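PDB 6ICL: methylxanthine N3-demethylase NdmB from Pseudomonas putida, which catalyses the NAD(P)H- and O2-dependent N3-demethylation of theobromine and related methylxanthines, including caffeine, releasing formaldehyde in bacterial caffeine degradation. Local coordinates for residues 360-363 / 364-368; 79-83 / 84-88; 192-195 / 196-199; 279-282 / 283-286. One frame throughout, in Å; residues are numbered along the deposited sequence.

Contact 1: 360-363 / 364-368; sequences FRDS and VLTNV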
# COMPACT_ATOMS: atom_id res chain seq x y z
N PHE A 360 2.10 -37.03 35.79
CA PHE A 360 2.25 -36.78 34.36
C PHE A 360 2.71 -38.04 33.63
O PHE A 360 2.12 -38.43 32.62
CB PHE A 360 3.24 -35.64 34.13
CG PHE A 360 3.36 -35.22 32.69
CD1 PHE A 360 2.38 -34.46 32.10
CD2 PHE A 360 4.46 -35.60 31.94
CE1 PHE A 360 2.48 -34.06 30.77
CE2 PHE A 360 4.58 -35.21 30.61
CZ PHE A 360 3.58 -34.44 30.03
N ARG A 361 3.77 -38.68 34.13
CA ARG A 361 4.30 -39.85 33.44
C ARG A 361 3.25 -40.94 33.32
O ARG A 361 3.19 -41.66 32.31
CB ARG A 361 5.54 -40.39 34.17
CG ARG A 361 6.74 -39.44 34.18
CD ARG A 361 7.91 -40.00 35.00
NE ARG A 361 8.25 -41.36 34.63
CZ ARG A 361 9.16 -41.69 33.72
NH1 ARG A 361 9.83 -40.74 33.08
NH2 ARG A 361 9.39 -42.97 33.45
N ASP A 362 2.40 -41.08 34.34
CA ASP A 362 1.32 -42.06 34.28
C ASP A 362 0.33 -41.70 33.18
O ASP A 362 -0.08 -42.56 32.39
CB ASP A 362 0.60 -42.15 35.63
CG ASP A 362 1.31 -43.05 36.61
OD1 ASP A 362 2.05 -43.96 36.18
OD2 ASP A 362 1.12 -42.84 37.83
N SER A 363 -0.06 -40.43 33.12
CA SER A 363 -1.02 -39.99 32.11
C SER A 363 -0.47 -40.19 30.70
O SER A 363 -1.17 -40.69 29.82
CB SER A 363 -1.38 -38.53 32.36
OG SER A 363 -2.32 -38.11 31.38
N VAL A 364 0.80 -39.82 30.47
CA VAL A 364 1.41 -39.99 29.15
C VAL A 364 1.53 -41.47 28.79
O VAL A 364 1.16 -41.89 27.69
CB VAL A 364 2.80 -39.31 29.10
CG1 VAL A 364 3.51 -39.66 27.80
CG2 VAL A 364 2.72 -37.81 29.26
N LEU A 365 2.06 -42.27 29.72
CA LEU A 365 2.55 -43.61 29.38
C LEU A 365 1.53 -44.74 29.55
O LEU A 365 1.74 -45.83 29.00
CB LEU A 365 3.79 -43.92 30.21
CG LEU A 365 4.97 -43.00 29.94
CD1 LEU A 365 5.99 -43.12 31.07
CD2 LEU A 365 5.60 -43.36 28.60
N THR A 366 0.45 -44.53 30.29
CA THR A 366 -0.51 -45.61 30.55
C THR A 366 -1.35 -45.90 29.31
O THR A 366 -2.14 -45.05 28.88
CB THR A 366 -1.42 -45.26 31.72
OG1 THR A 366 -0.65 -45.17 32.93
CG2 THR A 366 -2.51 -46.30 31.88
N ASN A 367 -1.22 -47.11 28.76
CA ASN A 367 -2.04 -47.46 27.61
C ASN A 367 -3.47 -47.74 28.05
O ASN A 367 -3.73 -48.14 29.19
CB ASN A 367 -1.45 -48.66 26.88
CG ASN A 367 -0.14 -48.32 26.24
OD1 ASN A 367 0.40 -47.24 26.45
ND2 ASN A 367 0.39 -49.24 25.46
N VAL A 368 -4.41 -47.47 27.15
CA VAL A 368 -5.83 -47.64 27.41
C VAL A 368 -6.46 -48.13 26.12
O VAL A 368 -6.62 -47.36 25.17
CB VAL A 368 -6.49 -46.34 27.89
CG1 VAL A 368 -7.97 -46.56 28.13
CG2 VAL A 368 -5.84 -45.81 29.16
O HOH W 1 -3.05 -42.62 29.53
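The ring of F360 carries V364 CG2 on one face, 3.7 Å from the ring centroid and 23° off the normal. This is a CH-pi contact, one turn along helix 357-365. The guanidinium of R361 likewise has L365 CD1 over one face, nearer its rim, with CD1 4.2 Å from R361 NH2. The methyl that reaches the F360 ring is the V364 branch beside the backbone N. CG1 stands anti to that N (chi1 172°). The F360 ring also meets the rings of H35 and F155. R361 and L365 lie side by side, and R361 NH1 binds F155 O. S363 OG bonds to E348 of helix 337-355, which this face of the helix packs against. The helix runs out here. V364 N and L365 N still bond to the carbonyls of F360 and R361, and T366 is the first residue to leave helical angles. A water bridges the last turn, donating to both S363 O and T366 O. At the C-terminal end D362 O is gripped twice, by the N and the OG1 of T366. The two donors arrive from opposite faces of the carbonyl plane, and the hydroxyl bond, OG1 to D362 O, is 2.7 Å.

Contact 2: 79-83 / 84-88; sequences ADRCA and HRSAQ. With FES (Fe2/s2 (inorganic) cluster), chain B.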
# COMPACT_ATOMS: atom_id res chain seq x y z
N ALA A 79 17.21 -19.40 24.93
CA ALA A 79 16.40 -18.21 25.16
C ALA A 79 16.95 -17.05 24.33
O ALA A 79 18.17 -16.79 24.35
CB ALA A 79 16.38 -17.84 26.64
N ASP A 80 16.07 -16.36 23.61
CA ASP A 80 16.48 -15.30 22.69
C ASP A 80 16.68 -13.98 23.45
O ASP A 80 16.04 -12.95 23.20
CB ASP A 80 15.45 -15.13 21.58
CG ASP A 80 15.98 -14.29 20.42
OD1 ASP A 80 17.22 -14.05 20.36
OD2 ASP A 80 15.15 -13.89 19.56
N ARG A 81 17.62 -14.02 24.39
CA ARG A 81 17.75 -12.90 25.31
C ARG A 81 19.13 -12.98 25.95
O ARG A 81 19.37 -13.87 26.78
CB ARG A 81 16.65 -12.93 26.35
CG ARG A 81 16.68 -11.74 27.30
CD ARG A 81 15.47 -11.72 28.22
NE ARG A 81 15.53 -10.58 29.14
CZ ARG A 81 15.97 -10.66 30.39
NH1 ARG A 81 16.37 -11.83 30.87
NH2 ARG A 81 16.01 -9.58 31.15
N CYS A 82 20.02 -12.08 25.55
CA CYS A 82 21.36 -12.07 26.12
C CYS A 82 21.30 -11.74 27.60
O CYS A 82 20.51 -10.90 28.03
CB CYS A 82 22.24 -11.07 25.38
SG CYS A 82 23.94 -11.04 25.97
N ALA A 83 22.14 -12.41 28.39
CA ALA A 83 22.14 -12.17 29.83
C ALA A 83 22.74 -10.82 30.20
O ALA A 83 22.47 -10.32 31.30
CB ALA A 83 22.92 -13.29 30.56
N HIS A 84 23.56 -10.24 29.33
CA HIS A 84 24.20 -8.97 29.65
C HIS A 84 23.19 -7.83 29.67
O HIS A 84 22.89 -7.26 30.73
CB HIS A 84 25.33 -8.67 28.66
CG HIS A 84 26.02 -7.37 28.93
ND1 HIS A 84 26.46 -6.53 27.93
CD2 HIS A 84 26.33 -6.75 30.09
CE1 HIS A 84 27.02 -5.46 28.45
NE2 HIS A 84 26.96 -5.57 29.77
N ARG A 85 22.67 -7.46 28.49
CA ARG A 85 21.72 -6.34 28.42
C ARG A 85 20.49 -6.66 27.58
O ARG A 85 19.85 -5.74 27.05
CB ARG A 85 22.40 -5.07 27.88
CG ARG A 85 23.43 -4.41 28.84
CD ARG A 85 22.74 -3.91 30.10
NE ARG A 85 23.61 -3.11 30.98
CZ ARG A 85 24.14 -3.55 32.13
NH1 ARG A 85 23.90 -4.79 32.54
NH2 ARG A 85 24.90 -2.74 32.86
N SER A 86 20.14 -7.94 27.44
CA SER A 86 18.85 -8.42 26.97
C SER A 86 18.65 -8.26 25.47
O SER A 86 17.50 -8.38 25.03
CB SER A 86 17.68 -7.72 27.67
OG SER A 86 17.76 -7.86 29.07
N ALA A 87 19.69 -8.02 24.68
CA ALA A 87 19.54 -8.01 23.23
C ALA A 87 19.09 -9.38 22.70
O ALA A 87 19.32 -10.42 23.33
CB ALA A 87 20.84 -7.59 22.56
N GLN A 88 18.44 -9.39 21.53
CA GLN A 88 18.05 -10.65 20.91
C GLN A 88 19.25 -11.31 20.25
O GLN A 88 19.84 -10.76 19.31
CB GLN A 88 16.95 -10.44 19.89
CG GLN A 88 15.57 -10.44 20.52
CD GLN A 88 14.49 -10.29 19.46
OE1 GLN A 88 14.23 -9.19 19.00
NE2 GLN A 88 13.87 -11.40 19.07
FE1 FES B . 25.59 -6.88 25.80
FE2 FES B . 24.49 -9.13 24.66
S1 FES B . 23.41 -7.35 25.39
S2 FES B . 26.61 -8.60 24.95
O HOH W 2 18.96 -10.02 30.32
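D80 meets Q88 across the loop: Q88 NE2 bonds to D80 OD2 at 2.8 Å. The amide nitrogen comes from above the carboxylate plane, and the two flat groups are turned 54° apart. OD2 also binds S90 OG. A leucine in place of D80 would probably leave the Q88 amide and the S90 hydroxyl without their shared acceptor, and free the amide to turn. R81 is extended and runs past S86, with R81 CG 4.0 Å from S86 CA. Its NE binds W322 O of the second subunit. C82 is held on both sides of its own backbone: C82 N donates to A87 O at 2.9 Å, and C82 O takes a weak bond from S86 N. C82 SG lies anti to its backbone N (chi1 -178°), where it binds iron FE2 of the [2Fe-2S] cluster at 2.4 Å. H84 N also donates to this sulfur. A83 N binds Y112 OH. H84 ND1 then binds FE1 at 2.3 Å, and R85 CG covers one face of the H84 ring. C105 and H108 complete the Rieske site. H84 NE2 bonds to D336 of the second subunit, so this cluster ligand is tied directly to the neighbouring subunit.

Contact 3: 192-195 / 196-199; sequences FTDF and SHFA. With FE (Fe (III) ion), chain C.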
# COMPACT_ATOMS: atom_id res chain seq x y z
N PHE A 192 -8.17 -31.62 11.65
CA PHE A 192 -7.49 -32.56 10.75
C PHE A 192 -8.05 -33.98 10.89
O PHE A 192 -8.03 -34.75 9.92
CB PHE A 192 -5.99 -32.56 11.03
CG PHE A 192 -5.15 -33.17 9.93
CD1 PHE A 192 -4.72 -32.40 8.86
CD2 PHE A 192 -4.77 -34.51 9.98
CE1 PHE A 192 -3.94 -32.95 7.83
CE2 PHE A 192 -3.98 -35.07 8.96
CZ PHE A 192 -3.56 -34.28 7.89
N THR A 193 -8.55 -34.34 12.07
CA THR A 193 -9.01 -35.69 12.36
C THR A 193 -10.53 -35.83 12.22
O THR A 193 -11.10 -36.78 12.76
CB THR A 193 -8.57 -36.11 13.77
OG1 THR A 193 -9.11 -35.20 14.72
CG2 THR A 193 -7.04 -36.13 13.91
N ASP A 194 -11.19 -34.92 11.53
CA ASP A 194 -12.64 -34.91 11.45
C ASP A 194 -13.09 -35.04 10.00
O ASP A 194 -12.60 -34.31 9.13
CB ASP A 194 -13.22 -33.63 12.04
CG ASP A 194 -14.70 -33.48 11.75
OD1 ASP A 194 -15.47 -34.25 12.33
OD2 ASP A 194 -15.08 -32.61 10.92
N PHE A 195 -14.04 -35.95 9.74
CA PHE A 195 -14.63 -36.11 8.41
C PHE A 195 -15.98 -35.45 8.26
O PHE A 195 -16.39 -35.15 7.13
CB PHE A 195 -14.79 -37.60 8.07
CG PHE A 195 -13.56 -38.23 7.50
CD1 PHE A 195 -13.33 -38.22 6.14
CD2 PHE A 195 -12.65 -38.85 8.33
CE1 PHE A 195 -12.19 -38.81 5.61
CE2 PHE A 195 -11.50 -39.44 7.80
CZ PHE A 195 -11.28 -39.42 6.44
N SER A 196 -16.71 -35.22 9.35
CA SER A 196 -18.07 -34.72 9.20
C SER A 196 -18.13 -33.31 8.63
O SER A 196 -19.22 -32.88 8.23
CB SER A 196 -18.80 -34.78 10.53
OG SER A 196 -18.19 -33.92 11.47
N HIS A 197 -17.02 -32.58 8.54
CA HIS A 197 -17.09 -31.25 7.94
C HIS A 197 -16.89 -31.24 6.42
O HIS A 197 -17.07 -30.18 5.81
CB HIS A 197 -16.06 -30.30 8.59
CG HIS A 197 -14.64 -30.53 8.16
ND1 HIS A 197 -13.81 -31.43 8.80
CD2 HIS A 197 -13.90 -29.97 7.18
CE1 HIS A 197 -12.63 -31.42 8.21
NE2 HIS A 197 -12.66 -30.54 7.23
N PHE A 198 -16.53 -32.38 5.80
CA PHE A 198 -16.22 -32.38 4.36
C PHE A 198 -17.39 -31.86 3.53
O PHE A 198 -17.18 -31.11 2.56
CB PHE A 198 -15.85 -33.78 3.87
CG PHE A 198 -14.46 -34.20 4.22
CD1 PHE A 198 -13.79 -33.64 5.30
CD2 PHE A 198 -13.81 -35.16 3.46
CE1 PHE A 198 -12.49 -34.03 5.62
CE2 PHE A 198 -12.53 -35.56 3.78
CZ PHE A 198 -11.87 -34.99 4.87
N ALA A 199 -18.63 -32.28 3.85
CA ALA A 199 -19.75 -31.90 3.00
C ALA A 199 -19.96 -30.40 2.96
O ALA A 199 -20.46 -29.85 1.97
CB ALA A 199 -21.03 -32.61 3.47
FE FE C . -10.93 -29.97 6.17
O HOH W 3 -9.48 -31.44 6.38
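F195 lays its CD1 over one face of the F198 ring, toward the rim, with F195 CD1 3.6 Å from F198 CE2. The two side chains lie side by side and point the same way. Their planes meet obliquely, at 42°. Both belong to a type I beta turn from F195 to F198, closed by F198 N donating to F195 O at 3.1 Å. D194, just before the turn, directs its carboxylate to the residues within it. D194 OD1 takes the S196 hydroxyl on its syn lone pair, S196 OG to OD1 2.9 Å, and a weak bond from S196 N. D194 OD2 takes H197 ND1 at 2.7 Å, with a further weak bond from H197 N. The carboxylate and the imidazole are nearly coplanar, 24° apart, and OD2 sits in the ring plane of H197. Together with the iron bond at NE2, this His-carboxylate bond holds the ring's rotation. H197 CG lies between its backbone N and carbonyl carbon (chi1 75°), which brings ND1 to D194 while NE2 faces the metal. NE2 binds the iron at 2.1 Å, beside a water. H202 and D314 complete the two-histidine, one-carboxylate site of the non-heme iron. D194 is thus a second-shell residue that positions a first-shell ligand. H108 of the third subunit, a cluster ligand there, lies beside D194, S196 and H197, consistent with the inter-subunit electron route of Rieske oxygenases. The turn links helix 185-192 to helix 198-201. F192 packs on strands 257-264 and 270-281, and F195 touches L230 of strand 225-230.

Contact 4: 279-282 / 283-286; sequences PVDN and KSCR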
# COMPACT_ATOMS: atom_id res chain seq x y z
N PRO A 279 2.28 -25.01 19.10
CA PRO A 279 1.63 -23.94 19.87
C PRO A 279 2.51 -22.70 19.98
O PRO A 279 3.23 -22.52 20.96
CB PRO A 279 1.42 -24.60 21.24
CG PRO A 279 2.62 -25.56 21.34
CD PRO A 279 2.84 -26.08 19.95
N VAL A 280 2.42 -21.83 18.98
CA VAL A 280 3.26 -20.63 18.93
C VAL A 280 2.97 -19.70 20.10
O VAL A 280 3.87 -19.31 20.84
CB VAL A 280 3.07 -19.91 17.58
CG1 VAL A 280 3.74 -18.55 17.62
CG2 VAL A 280 3.64 -20.78 16.44
N ASP A 281 1.71 -19.31 20.26
CA ASP A 281 1.30 -18.44 21.35
C ASP A 281 -0.18 -18.67 21.59
O ASP A 281 -0.78 -19.62 21.05
CB ASP A 281 1.60 -16.96 21.05
CG ASP A 281 0.95 -16.48 19.75
OD1 ASP A 281 0.02 -17.15 19.24
OD2 ASP A 281 1.36 -15.42 19.22
N ASN A 282 -0.80 -17.78 22.35
CA ASN A 282 -2.18 -17.96 22.76
C ASN A 282 -3.18 -17.74 21.63
O ASN A 282 -4.37 -18.02 21.83
CB ASN A 282 -2.52 -17.02 23.92
CG ASN A 282 -2.46 -15.56 23.52
OD1 ASN A 282 -1.40 -15.05 23.14
ND2 ASN A 282 -3.59 -14.88 23.61
N LYS A 283 -2.75 -17.29 20.44
CA LYS A 283 -3.70 -16.97 19.38
C LYS A 283 -3.32 -17.53 18.01
O LYS A 283 -3.97 -17.19 17.02
CB LYS A 283 -3.89 -15.45 19.27
CG LYS A 283 -2.62 -14.61 19.36
CD LYS A 283 -1.73 -14.75 18.12
CE LYS A 283 -0.65 -13.65 18.04
NZ LYS A 283 0.43 -14.00 17.05
N SER A 284 -2.32 -18.39 17.92
CA SER A 284 -1.87 -18.86 16.62
C SER A 284 -1.14 -20.18 16.78
O SER A 284 -0.64 -20.50 17.86
CB SER A 284 -0.94 -17.85 15.93
OG SER A 284 0.20 -17.65 16.74
N CYS A 285 -1.06 -20.92 15.69
CA CYS A 285 -0.26 -22.13 15.65
C CYS A 285 0.43 -22.19 14.30
O CYS A 285 -0.07 -21.69 13.29
CB CYS A 285 -1.11 -23.39 15.89
SG CYS A 285 -2.51 -23.55 14.77
N ARG A 286 1.60 -22.81 14.29
CA ARG A 286 2.38 -22.97 13.07
C ARG A 286 2.37 -24.45 12.74
O ARG A 286 2.70 -25.28 13.59
CB ARG A 286 3.81 -22.47 13.25
CG ARG A 286 4.68 -22.77 12.01
CD ARG A 286 6.07 -22.25 12.17
NE ARG A 286 6.11 -20.81 12.29
CZ ARG A 286 5.89 -19.96 11.29
NH1 ARG A 286 5.60 -20.39 10.05
NH2 ARG A 286 5.96 -18.65 11.52
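The chain reverses through a type I beta turn from D281 to S284, and the short strand segments 279-281 and 284-286 run roughly antiparallel, at 138°, with axes 4.9 Å apart at their closest. The D281 carboxylate reaches into the turn and holds it. D281 OD1 accepts two bonds. One is from the S284 hydroxyl, OG to OD1 2.6 Å, and the other, an Asx turn, is from K283 N at 3.0 Å. These donors come from opposite faces of the carboxylate plane. The other oxygen, D281 OD2, forms a salt bridge with K283 NZ at 2.8 Å, though as a hydrogen bond it is weak. K283 bends at chi2 (71°) and runs past the oxygen side of the carboxylate, so that K283 CD lies 3.2 Å from D281 OD1. An alanine at D281 would probably leave the K283 ammonium without its mate and the S284 hydroxyl and K283 N without this acceptor, so that the turn would be held less firmly. Further from the bend V280 points toward the opposite strand. V280 CG2 rests 3.6 Å from R286 CB, and V280 CB comes near S284 OG. The far end of R286 bonds to S178 of strand 171-181. V280 also touches T60 of strand 57-61. The type I turn closes the beta hairpin of strands 270-281 and 284-294 in the antiparallel sheet of the catalytic domain of this Rieske oxygenase.

Along the chain the order is contact 2, contact 3, contact 4, contact 1. Contact 2 lies in the Rieske domain. Contacts 3 and 4 share the C-terminal oxygenase domain, their centres about 22 Å apart. Contact 4 is the bend between two strands of the seven-stranded sheet. Strands of the same sheet, 270-281 among them, pack against residues of contact 3 at the mononuclear iron. Contact 1 ends the last helix, about 26 Å from contact 4 between centres. Contacts 2 and 3 are about 44 Å apart between centres, on opposite sides of the chain's centre. Electron transfer within one chain would have to cover a long distance. H108 of another subunit packs at contact 3, consistent with transfer between subunits, as in other Rieske oxygenases.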